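Local coordinates for ADP-ribose pyrophosphatase MutT (Rickettsia felis, PDB 4KYX) that hydrolyses the pyrophosphate bond of ADP-ribose as a Nudix-family enzyme, probably with magnesium, at the interface of chains A and B. Numbering follows the deposited sequence. Chains: chain A/B, ADP-ribose pyrophosphatase MutT.

The interface of chains A and B. Residues chain A 15, 49, 53-55; chain B 79, 81, 90, 92, 142.
One face of the A:Phe55 ring takes the B:Asn81 amide under its CE1/CZ rim, the planes 32° apart, and also a water offset toward the rim. In the plane of the ring, at its edge, sit CD2 of A:Leu49 and CG2 of B:Val92. B:Tyr142 comes up on the same side as the water, past the CD2/CE2 rim, and CE2 of A:Phe55 is 3.5 Å from CE2 of B:Tyr142; CG1 of B:Val79 comes near as well. The same water takes up the backbone N of A:Phe55 at 2.9 Å and the phenol OH of B:Tyr142, also at 2.9 Å, in the plane of the tyrosine ring, so it bridges the subunits.

B:Asn81 has its CG anti to the backbone N (chi1 -171°), which carries the amide out to chain A. There ND2 donates to the backbone O of A:Glu53 at 3.2 Å, a nearly straight bond close to the amide plane. B:His90 fixes the flip of that amide: its NE2 donates to OD1 of B:Asn81 at 2.8 Å, in the imidazole plane. Beyond them, CD1 of A:Ile15 presses tightly on CG2 of B:Val92 at 3.4 Å.

Chain A offers strand 14-22 and the loop leading into helix 55-67, which starts at A:Phe55; loop and helix belong to its Nudix box, packed on strands 75-84, 89-99 and 142-143 of chain B. The patch recurs with chains exchanged in this two-fold dimer, which may be the biological one.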
ATOM      1  N   ILE A  15      -0.081  -7.667   2.430  1.00 20.47           N
ATOM      2  CA  ILE A  15      -0.942  -6.602   2.073  1.00 19.72           C
ATOM      3  C   ILE A  15      -2.364  -6.929   2.544  1.00 18.93           C
ATOM      4  O   ILE A  15      -2.926  -7.959   2.199  1.00 18.63           O
ATOM      5  CB  ILE A  15      -0.954  -6.347   0.567  1.00 20.34           C
ATOM      6  CG1 ILE A  15       0.448  -5.928   0.095  1.00 21.13           C
ATOM      7  CG2 ILE A  15      -2.038  -5.332   0.255  1.00 19.74           C
ATOM      8  CD1 ILE A  15       0.874  -6.419  -1.270  1.00 22.66           C
ATOM      9  N   LEU A  49      -5.335  -9.186   0.659  1.00 18.39           N
ATOM     10  CA  LEU A  49      -5.413  -9.122  -0.805  1.00 18.48           C
ATOM     11  C   LEU A  49      -5.014 -10.492  -1.365  1.00 19.31           C
ATOM     12  O   LEU A  49      -3.998 -11.058  -0.966  1.00 19.74           O
ATOM     13  CB  LEU A  49      -4.447  -8.041  -1.340  1.00 17.91           C
ATOM     14  CG  LEU A  49      -4.488  -7.818  -2.858  1.00 18.21           C
ATOM     15  CD1 LEU A  49      -5.820  -7.268  -3.348  1.00 18.10           C
ATOM     16  CD2 LEU A  49      -3.393  -6.852  -3.208  1.00 18.17           C
ATOM     17  N   GLU A  53      -6.110 -10.087  -7.691  1.00 21.21           N
ATOM     18  CA  GLU A  53      -7.156  -9.109  -7.399  1.00 20.29           C
ATOM     19  C   GLU A  53      -6.727  -7.655  -7.473  1.00 19.14           C
ATOM     20  O   GLU A  53      -5.629  -7.292  -7.122  1.00 18.79           O
ATOM     21  CB  GLU A  53      -7.704  -9.308  -5.988  1.00 20.00           C
ATOM     22  CG  GLU A  53      -8.392 -10.590  -5.667  1.00 20.81           C
ATOM     23  CD  GLU A  53      -9.090 -10.509  -4.340  1.00 20.22           C
ATOM     24  OE1 GLU A  53     -10.335 -10.530  -4.382  1.00 20.81           O
ATOM     25  OE2 GLU A  53      -8.443 -10.385  -3.238  1.00 19.25           O
ATOM     26  N   THR A  54      -7.648  -6.821  -7.892  1.00 18.64           N
ATOM     27  CA  THR A  54      -7.568  -5.413  -7.688  1.00 17.99           C
ATOM     28  C   THR A  54      -8.011  -5.083  -6.266  1.00 17.11           C
ATOM     29  O   THR A  54      -8.697  -5.880  -5.607  1.00 16.60           O
ATOM     30  CB  THR A  54      -8.451  -4.642  -8.712  1.00 18.67           C
ATOM     31  OG1 THR A  54      -9.796  -4.760  -8.332  1.00 18.42           O
ATOM     32  CG2 THR A  54      -8.210  -5.161 -10.180  1.00 19.72           C
ATOM     33  N   PHE A  55      -7.597  -3.916  -5.798  1.00 16.83           N
ATOM     34  CA  PHE A  55      -7.951  -3.474  -4.443  1.00 16.27           C
ATOM     35  C   PHE A  55      -9.456  -3.374  -4.377  1.00 16.36           C
ATOM     36  O   PHE A  55      -9.998  -3.738  -3.362  1.00 15.93           O
ATOM     37  CB  PHE A  55      -7.392  -2.118  -4.073  1.00 16.31           C
ATOM     38  CG  PHE A  55      -5.862  -2.028  -4.114  1.00 16.61           C
ATOM     39  CD1 PHE A  55      -5.067  -3.147  -3.921  1.00 16.80           C
ATOM     40  CD2 PHE A  55      -5.248  -0.807  -4.376  1.00 17.05           C
ATOM     41  CE1 PHE A  55      -3.683  -3.042  -3.996  1.00 17.33           C
ATOM     42  CE2 PHE A  55      -3.876  -0.692  -4.425  1.00 17.45           C
ATOM     43  CZ  PHE A  55      -3.098  -1.803  -4.236  1.00 17.56           C
TER
ATOM     44  N   VAL B  79       0.946   4.440  -5.295  1.00 15.20           N
ATOM     45  CA  VAL B  79       0.826   2.970  -5.167  1.00 15.06           C
ATOM     46  C   VAL B  79       0.393   2.441  -6.518  1.00 15.23           C
ATOM     47  O   VAL B  79      -0.492   3.023  -7.136  1.00 15.45           O
ATOM     48  CB  VAL B  79      -0.236   2.610  -4.142  1.00 15.42           C
ATOM     49  CG1 VAL B  79      -0.402   1.104  -4.013  1.00 15.56           C
ATOM     50  CG2 VAL B  79       0.124   3.204  -2.792  1.00 15.51           C
ATOM     51  N   ASN B  81      -0.610  -1.430  -8.604  1.00 18.32           N
ATOM     52  CA  ASN B  81      -1.023  -2.803  -8.395  1.00 19.74           C
ATOM     53  C   ASN B  81      -0.764  -3.600  -9.659  1.00 20.91           C
ATOM     54  O   ASN B  81      -1.436  -3.409 -10.653  1.00 21.53           O
ATOM     55  CB  ASN B  81      -2.495  -2.863  -7.981  1.00 20.58           C
ATOM     56  CG  ASN B  81      -2.892  -4.238  -7.539  1.00 21.69           C
ATOM     57  OD1 ASN B  81      -2.183  -4.893  -6.831  1.00 21.57           O
ATOM     58  ND2 ASN B  81      -4.018  -4.678  -7.979  1.00 24.95           N
ATOM     59  N   HIS B  90       2.570 -11.196  -8.184  1.00 24.77           N
ATOM     60  CA  HIS B  90       1.686 -10.076  -7.988  1.00 22.20           C
ATOM     61  C   HIS B  90       2.414  -9.131  -7.043  1.00 20.83           C
ATOM     62  O   HIS B  90       2.678  -9.498  -5.916  1.00 20.27           O
ATOM     63  CB  HIS B  90       0.375 -10.569  -7.338  1.00 21.78           C
ATOM     64  CG  HIS B  90      -0.665  -9.516  -7.174  1.00 20.68           C
ATOM     65  ND1 HIS B  90      -1.981  -9.822  -6.912  1.00 20.73           N
ATOM     66  CD2 HIS B  90      -0.597  -8.162  -7.209  1.00 19.87           C
ATOM     67  CE1 HIS B  90      -2.681  -8.715  -6.763  1.00 20.29           C
ATOM     68  NE2 HIS B  90      -1.876  -7.689  -6.964  1.00 19.57           N
ATOM     69  N   VAL B  92       2.469  -5.200  -5.295  1.00 17.25           N
ATOM     70  CA  VAL B  92       1.986  -3.872  -4.976  1.00 16.47           C
ATOM     71  C   VAL B  92       3.214  -2.993  -4.825  1.00 15.84           C
ATOM     72  O   VAL B  92       4.089  -3.285  -4.013  1.00 15.48           O
ATOM     73  CB  VAL B  92       1.103  -3.868  -3.739  1.00 16.52           C
ATOM     74  CG1 VAL B  92       0.737  -2.467  -3.306  1.00 16.08           C
ATOM     75  CG2 VAL B  92      -0.143  -4.679  -4.059  1.00 16.91           C
ATOM     76  N   TYR B 142      -2.567   5.014  -7.940  1.00 19.61           N
ATOM     77  CA  TYR B 142      -3.228   5.819  -6.941  1.00 20.08           C
ATOM     78  C   TYR B 142      -2.181   6.847  -6.547  1.00 20.29           C
ATOM     79  O   TYR B 142      -1.230   6.554  -5.827  1.00 18.94           O
ATOM     80  CB  TYR B 142      -3.662   4.947  -5.766  1.00 19.82           C
ATOM     81  CG  TYR B 142      -4.548   3.806  -6.175  1.00 19.62           C
ATOM     82  CD1 TYR B 142      -5.955   3.936  -6.216  1.00 20.01           C
ATOM     83  CD2 TYR B 142      -3.999   2.588  -6.517  1.00 19.29           C
ATOM     84  CE1 TYR B 142      -6.731   2.872  -6.590  1.00 20.25           C
ATOM     85  CE2 TYR B 142      -4.766   1.531  -6.911  1.00 19.37           C
ATOM     86  CZ  TYR B 142      -6.146   1.664  -6.920  1.00 20.28           C
ATOM     87  OH  TYR B 142      -6.915   0.558  -7.279  1.00 20.93           O
TER
HETATM   88  O   HOH W   1      -6.079  -2.162  -7.566  1.00 18.47           O